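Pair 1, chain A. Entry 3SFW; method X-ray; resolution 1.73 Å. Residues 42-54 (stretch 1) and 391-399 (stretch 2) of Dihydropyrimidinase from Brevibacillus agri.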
# COMPACT_ATOMS: atom_id res chain seq x y z
N VAL A 42 -42.66 -36.25 9.36
CA VAL A 42 -41.25 -36.61 9.16
C VAL A 42 -40.81 -36.23 7.75
O VAL A 42 -41.45 -36.61 6.77
CB VAL A 42 -40.95 -38.12 9.47
CG1 VAL A 42 -39.55 -38.50 9.03
CG2 VAL A 42 -41.13 -38.42 10.97
N ILE A 43 -39.75 -35.42 7.66
CA ILE A 43 -39.15 -35.06 6.37
C ILE A 43 -37.79 -35.73 6.31
O ILE A 43 -36.90 -35.49 7.16
CB ILE A 43 -38.91 -33.50 6.28
CG1 ILE A 43 -40.16 -32.69 6.64
CG2 ILE A 43 -38.37 -33.11 4.91
CD1 ILE A 43 -41.41 -33.15 6.01
N ASP A 44 -37.61 -36.58 5.31
CA ASP A 44 -36.37 -37.33 5.17
C ASP A 44 -35.28 -36.52 4.43
O ASP A 44 -35.40 -36.24 3.23
CB ASP A 44 -36.67 -38.64 4.44
CG ASP A 44 -35.46 -39.53 4.29
OD1 ASP A 44 -34.37 -39.18 4.76
OD2 ASP A 44 -35.60 -40.62 3.69
N ALA A 45 -34.22 -36.12 5.15
CA ALA A 45 -33.13 -35.32 4.56
C ALA A 45 -31.84 -36.12 4.38
O ALA A 45 -30.76 -35.55 4.22
CB ALA A 45 -32.86 -34.05 5.41
N THR A 46 -31.96 -37.46 4.26
CA THR A 46 -30.82 -38.30 3.95
C THR A 46 -30.09 -37.82 2.71
O THR A 46 -30.72 -37.61 1.65
CB THR A 46 -31.26 -39.82 3.74
OG1 THR A 46 -31.97 -40.28 4.89
CG2 THR A 46 -30.04 -40.72 3.54
N GLY A 47 -28.77 -37.66 2.81
CA GLY A 47 -27.94 -37.25 1.67
C GLY A 47 -27.99 -35.75 1.36
O GLY A 47 -27.38 -35.28 0.40
N TYR A 48 -28.71 -35.00 2.18
CA TYR A 48 -28.78 -33.53 1.96
C TYR A 48 -28.02 -32.77 3.04
O TYR A 48 -27.98 -33.21 4.22
CB TYR A 48 -30.24 -33.03 1.97
CG TYR A 48 -31.17 -33.70 0.95
CD1 TYR A 48 -30.68 -34.25 -0.25
CD2 TYR A 48 -32.52 -33.83 1.23
CE1 TYR A 48 -31.58 -34.86 -1.17
CE2 TYR A 48 -33.39 -34.42 0.33
CZ TYR A 48 -32.92 -34.94 -0.85
OH TYR A 48 -33.85 -35.48 -1.73
N TYR A 49 -27.58 -31.58 2.68
CA TYR A 49 -27.34 -30.52 3.64
C TYR A 49 -28.65 -29.75 3.99
O TYR A 49 -29.50 -29.52 3.13
CB TYR A 49 -26.38 -29.48 3.06
CG TYR A 49 -24.96 -29.96 2.90
CD1 TYR A 49 -24.29 -30.57 3.97
CD2 TYR A 49 -24.29 -29.83 1.68
CE1 TYR A 49 -22.98 -31.01 3.81
CE2 TYR A 49 -22.99 -30.26 1.51
CZ TYR A 49 -22.37 -30.90 2.55
OH TYR A 49 -21.06 -31.28 2.39
N LEU A 50 -28.79 -29.38 5.26
CA LEU A 50 -29.78 -28.37 5.67
C LEU A 50 -29.02 -27.05 5.76
O LEU A 50 -28.14 -26.90 6.64
CB LEU A 50 -30.37 -28.68 7.05
CG LEU A 50 -31.35 -29.85 7.19
CD1 LEU A 50 -30.76 -31.10 6.77
CD2 LEU A 50 -31.95 -29.97 8.61
N LEU A 51 -29.37 -26.10 4.91
CA LEU A 51 -28.73 -24.76 4.89
C LEU A 51 -29.70 -23.73 5.39
O LEU A 51 -30.89 -23.83 5.11
CB LEU A 51 -28.34 -24.40 3.46
CG LEU A 51 -27.46 -25.44 2.74
CD1 LEU A 51 -27.20 -25.02 1.29
CD2 LEU A 51 -26.14 -25.60 3.50
N PRO A 52 -29.21 -22.69 6.10
CA PRO A 52 -30.09 -21.53 6.30
C PRO A 52 -30.47 -20.96 4.93
O PRO A 52 -29.62 -20.88 4.03
CB PRO A 52 -29.19 -20.51 7.07
CG PRO A 52 -28.08 -21.38 7.69
CD PRO A 52 -27.84 -22.45 6.60
N GLY A 53 -31.72 -20.56 4.77
CA GLY A 53 -32.16 -20.08 3.45
C GLY A 53 -31.27 -18.93 3.06
O GLY A 53 -30.97 -18.07 3.89
N GLY A 54 -30.88 -18.86 1.78
CA GLY A 54 -30.13 -17.70 1.31
C GLY A 54 -30.90 -16.40 1.54
O GLY A 54 -32.10 -16.40 1.51
N ALA A 391 -38.00 -20.83 10.64
CA ALA A 391 -37.63 -22.07 10.02
C ALA A 391 -37.53 -21.82 8.51
O ALA A 391 -38.41 -22.22 7.75
CB ALA A 391 -38.72 -23.12 10.34
N ASP A 392 -36.45 -21.17 8.10
CA ASP A 392 -36.21 -20.81 6.70
C ASP A 392 -35.00 -21.65 6.30
O ASP A 392 -33.84 -21.38 6.73
CB ASP A 392 -35.83 -19.31 6.58
CG ASP A 392 -37.02 -18.36 6.73
OD1 ASP A 392 -38.07 -18.74 7.32
OD2 ASP A 392 -36.82 -17.19 6.36
N ILE A 393 -35.28 -22.79 5.68
CA ILE A 393 -34.31 -23.84 5.56
C ILE A 393 -34.34 -24.40 4.14
O ILE A 393 -35.41 -24.58 3.55
CB ILE A 393 -34.65 -24.98 6.58
CG1 ILE A 393 -34.51 -24.42 7.99
CG2 ILE A 393 -33.69 -26.25 6.35
CD1 ILE A 393 -35.02 -25.38 9.07
N VAL A 394 -33.16 -24.72 3.62
CA VAL A 394 -33.03 -25.34 2.30
C VAL A 394 -32.50 -26.75 2.46
O VAL A 394 -31.49 -26.96 3.15
CB VAL A 394 -32.07 -24.52 1.41
CG1 VAL A 394 -31.87 -25.22 0.07
CG2 VAL A 394 -32.64 -23.12 1.21
N LEU A 395 -33.16 -27.72 1.81
CA LEU A 395 -32.60 -29.04 1.70
C LEU A 395 -31.84 -29.11 0.38
O LEU A 395 -32.44 -28.93 -0.69
CB LEU A 395 -33.73 -30.10 1.70
CG LEU A 395 -34.61 -30.18 2.95
CD1 LEU A 395 -35.34 -31.53 3.01
CD2 LEU A 395 -33.90 -29.90 4.19
N PHE A 396 -30.51 -29.26 0.46
CA PHE A 396 -29.63 -29.08 -0.70
C PHE A 396 -28.85 -30.37 -0.96
O PHE A 396 -28.24 -30.95 -0.02
CB PHE A 396 -28.65 -27.92 -0.40
CG PHE A 396 -27.77 -27.56 -1.56
CD1 PHE A 396 -28.22 -26.65 -2.54
CD2 PHE A 396 -26.46 -28.03 -1.62
CE1 PHE A 396 -27.40 -26.30 -3.62
CE2 PHE A 396 -25.61 -27.64 -2.68
CZ PHE A 396 -26.07 -26.78 -3.66
N ASP A 397 -28.96 -30.90 -2.18
CA ASP A 397 -28.24 -32.12 -2.56
C ASP A 397 -26.95 -31.78 -3.32
O ASP A 397 -26.97 -31.31 -4.45
CB ASP A 397 -29.14 -33.06 -3.38
CG ASP A 397 -28.48 -34.40 -3.68
OD1 ASP A 397 -27.24 -34.50 -3.58
OD2 ASP A 397 -29.21 -35.37 -4.05
N PRO A 398 -25.81 -31.90 -2.64
CA PRO A 398 -24.55 -31.39 -3.21
C PRO A 398 -24.01 -32.29 -4.36
O PRO A 398 -23.06 -31.90 -5.06
CB PRO A 398 -23.59 -31.42 -2.01
CG PRO A 398 -24.12 -32.58 -1.15
CD PRO A 398 -25.62 -32.54 -1.31
N THR A 399 -24.61 -33.46 -4.55
CA THR A 399 -24.04 -34.46 -5.51
C THR A 399 -24.61 -34.37 -6.94
O THR A 399 -24.00 -34.84 -7.90
CB THR A 399 -24.27 -35.92 -5.01
OG1 THR A 399 -25.66 -36.23 -5.03
CG2 THR A 399 -23.74 -36.07 -3.60
O HOH W 1 -26.56 -36.71 -1.69

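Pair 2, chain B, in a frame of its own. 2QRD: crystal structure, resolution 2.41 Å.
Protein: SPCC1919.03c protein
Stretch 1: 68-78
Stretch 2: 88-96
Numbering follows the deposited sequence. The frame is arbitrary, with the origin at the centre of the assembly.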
# COMPACT_ATOMS: atom_id res chain seq x y z
N ASN B 68 13.76 -9.75 7.48
CA ASN B 68 14.08 -9.12 8.75
C ASN B 68 13.75 -7.64 8.65
O ASN B 68 14.05 -7.01 7.64
CB ASN B 68 15.56 -9.19 9.11
CG ASN B 68 16.10 -10.60 9.28
OD1 ASN B 68 15.37 -11.60 9.28
ND2 ASN B 68 17.42 -10.68 9.41
N THR B 69 13.19 -7.06 9.70
CA THR B 69 13.14 -5.61 9.79
C THR B 69 13.96 -5.23 10.99
O THR B 69 14.22 -6.05 11.85
CB THR B 69 11.72 -5.03 10.00
OG1 THR B 69 11.44 -5.06 11.41
CG2 THR B 69 10.64 -5.80 9.23
N GLN B 70 14.35 -3.97 11.06
CA GLN B 70 15.06 -3.44 12.21
C GLN B 70 14.08 -2.60 13.05
O GLN B 70 14.50 -1.74 13.84
CB GLN B 70 16.27 -2.61 11.73
CG GLN B 70 17.49 -3.42 11.21
CD GLN B 70 17.15 -4.50 10.18
OE1 GLN B 70 17.23 -5.70 10.47
NE2 GLN B 70 16.74 -4.08 8.97
N LEU B 71 12.79 -2.88 12.90
CA LEU B 71 11.73 -2.01 13.42
C LEU B 71 10.82 -2.63 14.49
O LEU B 71 9.92 -1.95 15.02
CB LEU B 71 10.92 -1.41 12.28
CG LEU B 71 11.62 -0.33 11.43
CD1 LEU B 71 10.71 0.07 10.30
CD2 LEU B 71 12.05 0.94 12.19
N GLY B 72 11.06 -3.89 14.83
CA GLY B 72 10.31 -4.55 15.87
C GLY B 72 8.99 -5.07 15.34
O GLY B 72 8.06 -5.26 16.10
N VAL B 73 8.92 -5.29 14.03
CA VAL B 73 7.71 -5.82 13.39
C VAL B 73 8.02 -6.96 12.43
O VAL B 73 9.18 -7.20 12.07
CB VAL B 73 6.89 -4.71 12.67
CG1 VAL B 73 6.57 -3.59 13.64
CG2 VAL B 73 7.60 -4.18 11.40
N LEU B 74 6.96 -7.66 12.03
CA LEU B 74 6.99 -8.75 11.06
C LEU B 74 6.73 -8.22 9.66
O LEU B 74 5.80 -7.42 9.46
CB LEU B 74 5.89 -9.80 11.37
CG LEU B 74 6.05 -10.73 12.58
CD1 LEU B 74 4.73 -11.42 12.88
CD2 LEU B 74 7.17 -11.78 12.36
N ALA B 75 7.53 -8.69 8.72
CA ALA B 75 7.31 -8.47 7.32
C ALA B 75 7.05 -9.82 6.64
O ALA B 75 7.91 -10.70 6.67
CB ALA B 75 8.53 -7.73 6.70
N LEU B 76 5.87 -9.96 6.04
CA LEU B 76 5.37 -11.20 5.46
C LEU B 76 4.78 -10.90 4.09
O LEU B 76 4.20 -9.83 3.90
CB LEU B 76 4.31 -11.86 6.38
CG LEU B 76 4.73 -12.10 7.85
CD1 LEU B 76 3.62 -12.70 8.61
CD2 LEU B 76 6.00 -12.99 8.01
N SER B 77 4.96 -11.81 3.12
CA SER B 77 4.38 -11.61 1.80
C SER B 77 3.97 -12.89 1.13
O SER B 77 4.45 -13.97 1.46
CB SER B 77 5.32 -10.84 0.86
OG SER B 77 6.61 -11.43 0.76
N ALA B 78 3.05 -12.77 0.18
CA ALA B 78 2.75 -13.88 -0.69
C ALA B 78 2.28 -13.31 -2.03
O ALA B 78 1.83 -12.18 -2.08
CB ALA B 78 1.73 -14.83 -0.06
N THR B 88 1.74 -9.09 -5.32
CA THR B 88 2.56 -9.51 -4.18
C THR B 88 2.30 -8.57 -3.06
O THR B 88 2.70 -7.43 -3.10
CB THR B 88 4.00 -9.63 -4.55
OG1 THR B 88 4.08 -10.59 -5.59
CG2 THR B 88 4.83 -10.10 -3.36
N THR B 89 1.53 -9.03 -2.07
CA THR B 89 1.29 -8.19 -0.92
C THR B 89 2.31 -8.42 0.16
O THR B 89 2.52 -9.54 0.59
CB THR B 89 -0.19 -8.09 -0.42
OG1 THR B 89 -0.26 -8.27 1.01
CG2 THR B 89 -1.11 -8.98 -1.11
N ALA B 90 2.98 -7.33 0.51
CA ALA B 90 3.95 -7.24 1.61
C ALA B 90 3.28 -6.58 2.81
O ALA B 90 2.84 -5.43 2.76
CB ALA B 90 5.19 -6.47 1.17
N MET B 91 3.17 -7.35 3.87
CA MET B 91 2.46 -6.93 5.03
C MET B 91 3.38 -6.69 6.23
O MET B 91 4.26 -7.50 6.52
CB MET B 91 1.41 -7.96 5.33
CG MET B 91 1.04 -8.05 6.78
SD MET B 91 -0.47 -7.21 7.09
CE MET B 91 -1.27 -8.50 8.06
N PHE B 92 3.17 -5.57 6.92
CA PHE B 92 3.92 -5.22 8.11
C PHE B 92 2.98 -5.27 9.29
O PHE B 92 1.89 -4.73 9.26
CB PHE B 92 4.58 -3.85 7.93
CG PHE B 92 5.65 -3.85 6.88
CD1 PHE B 92 5.37 -3.45 5.60
CD2 PHE B 92 6.94 -4.29 7.17
CE1 PHE B 92 6.37 -3.46 4.60
CE2 PHE B 92 7.94 -4.30 6.19
CZ PHE B 92 7.63 -3.89 4.89
N LYS B 93 3.41 -5.98 10.33
CA LYS B 93 2.49 -6.44 11.35
C LYS B 93 3.25 -6.58 12.67
O LYS B 93 4.39 -7.00 12.66
CB LYS B 93 1.87 -7.78 10.89
CG LYS B 93 0.76 -8.32 11.79
CD LYS B 93 0.16 -9.59 11.18
CE LYS B 93 -1.25 -9.88 11.71
NZ LYS B 93 -1.35 -9.81 13.21
N ASN B 94 2.62 -6.22 13.79
CA ASN B 94 3.24 -6.37 15.10
C ASN B 94 3.36 -7.85 15.50
O ASN B 94 2.64 -8.69 14.98
CB ASN B 94 2.40 -5.67 16.16
CG ASN B 94 2.56 -4.17 16.17
OD1 ASN B 94 3.65 -3.63 16.29
ND2 ASN B 94 1.44 -3.47 16.09
N PHE B 95 4.23 -8.16 16.44
CA PHE B 95 4.22 -9.46 17.13
C PHE B 95 3.08 -9.59 18.16
O PHE B 95 2.36 -10.58 18.18
CB PHE B 95 5.56 -9.73 17.85
CG PHE B 95 6.76 -9.79 16.95
CD1 PHE B 95 7.46 -8.62 16.61
CD2 PHE B 95 7.22 -11.00 16.46
CE1 PHE B 95 8.58 -8.67 15.80
CE2 PHE B 95 8.35 -11.05 15.65
CZ PHE B 95 9.02 -9.87 15.31
N ASP B 96 2.93 -8.57 19.01
CA ASP B 96 2.53 -8.76 20.46
C ASP B 96 2.57 -10.23 20.95
O ASP B 96 3.23 -10.54 21.96
CB ASP B 96 1.21 -8.05 20.85
CG ASP B 96 1.17 -7.61 22.34
OD1 ASP B 96 0.55 -6.55 22.63
OD2 ASP B 96 1.75 -8.31 23.23
O HOH W 2 5.72 -5.95 17.27

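In pairs 1 and 2 a strand preceded by a loop glycine runs antiparallel to a second strand, and the matching backbones carry quite different side chains. Fourteen central residues superpose with an RMSD of 0.8 Å. In each pair a short strand runs antiparallel to its partner, the N-to-C directions making 146° in pair 1 and 160° in pair 2, and the contact buries nearly the same surface, 696 and 672 Å².

The hydrogen-bonded register coincides. Y49(A) matches L74(B) and F396(A) matches K93(B); Y49(A) N donates to F396(A) O at 2.9 Å, as L74(B) N does to K93(B) O at 2.7 Å, and both bonds are returned. Two residues on, L51(A) and V394(A) exchange a second reciprocal pair, matched by L76(B) and M91(B). Because these bonds use only main-chain atoms, they leave the side chains free to differ.

Ahead of the strand, G47(A) coincides with G72(B), both with positive phi (79° and 82°), a conformation that favours glycine. Each carbonyl accepts from a water that reaches across to the matched polar residue: water 1 lies 2.7 Å from G47(A) O and 3.0 Å from D397(A) OD1, while water 2 lies 2.7 Å from G72(B) O and 3.3 Å from N94(B) OD1. Water 2 also accepts from F95(B) N, at 2.8 Å, a bond that proline at the matched P398(A) could not supply, having no amide hydrogen.

The packing of Y49(A) on P398(A), and of L74(B) on F95(B) at the matched positions, is solved with the aromatic exchanged. In pair 1 the ring belongs to Y49(A), whose CE2 lies 3.7 Å from P398(A) CG. In pair 2 the ring belongs to F95(B), and L74(B) supplies the aliphatic group: L74(B) CG sits over the ring face, 4.1 Å from the F95(B) ring centroid, a CH-pi contact.

On the face carrying L50(A) and L395(A), the trade is one of bulk. L50(A) CG meets L395(A) CD2 at 3.9 Å, two leucines sharing the space. At the matched positions a small A75(B) faces a large F92(B), and A75(B) CB approaches F92(B) CE2 to 3.5 Å. The flanking position follows suit: Y48(A) lays CD2 3.9 Å from L395(A) CB, whereas the smaller V73(B) has its CG2 at the edge of the F92(B) ring, 4.3 Å from F92(B) CD2. The general lesson is that the backbone fixes which positions meet, while size and aromatic character can be divided differently between them.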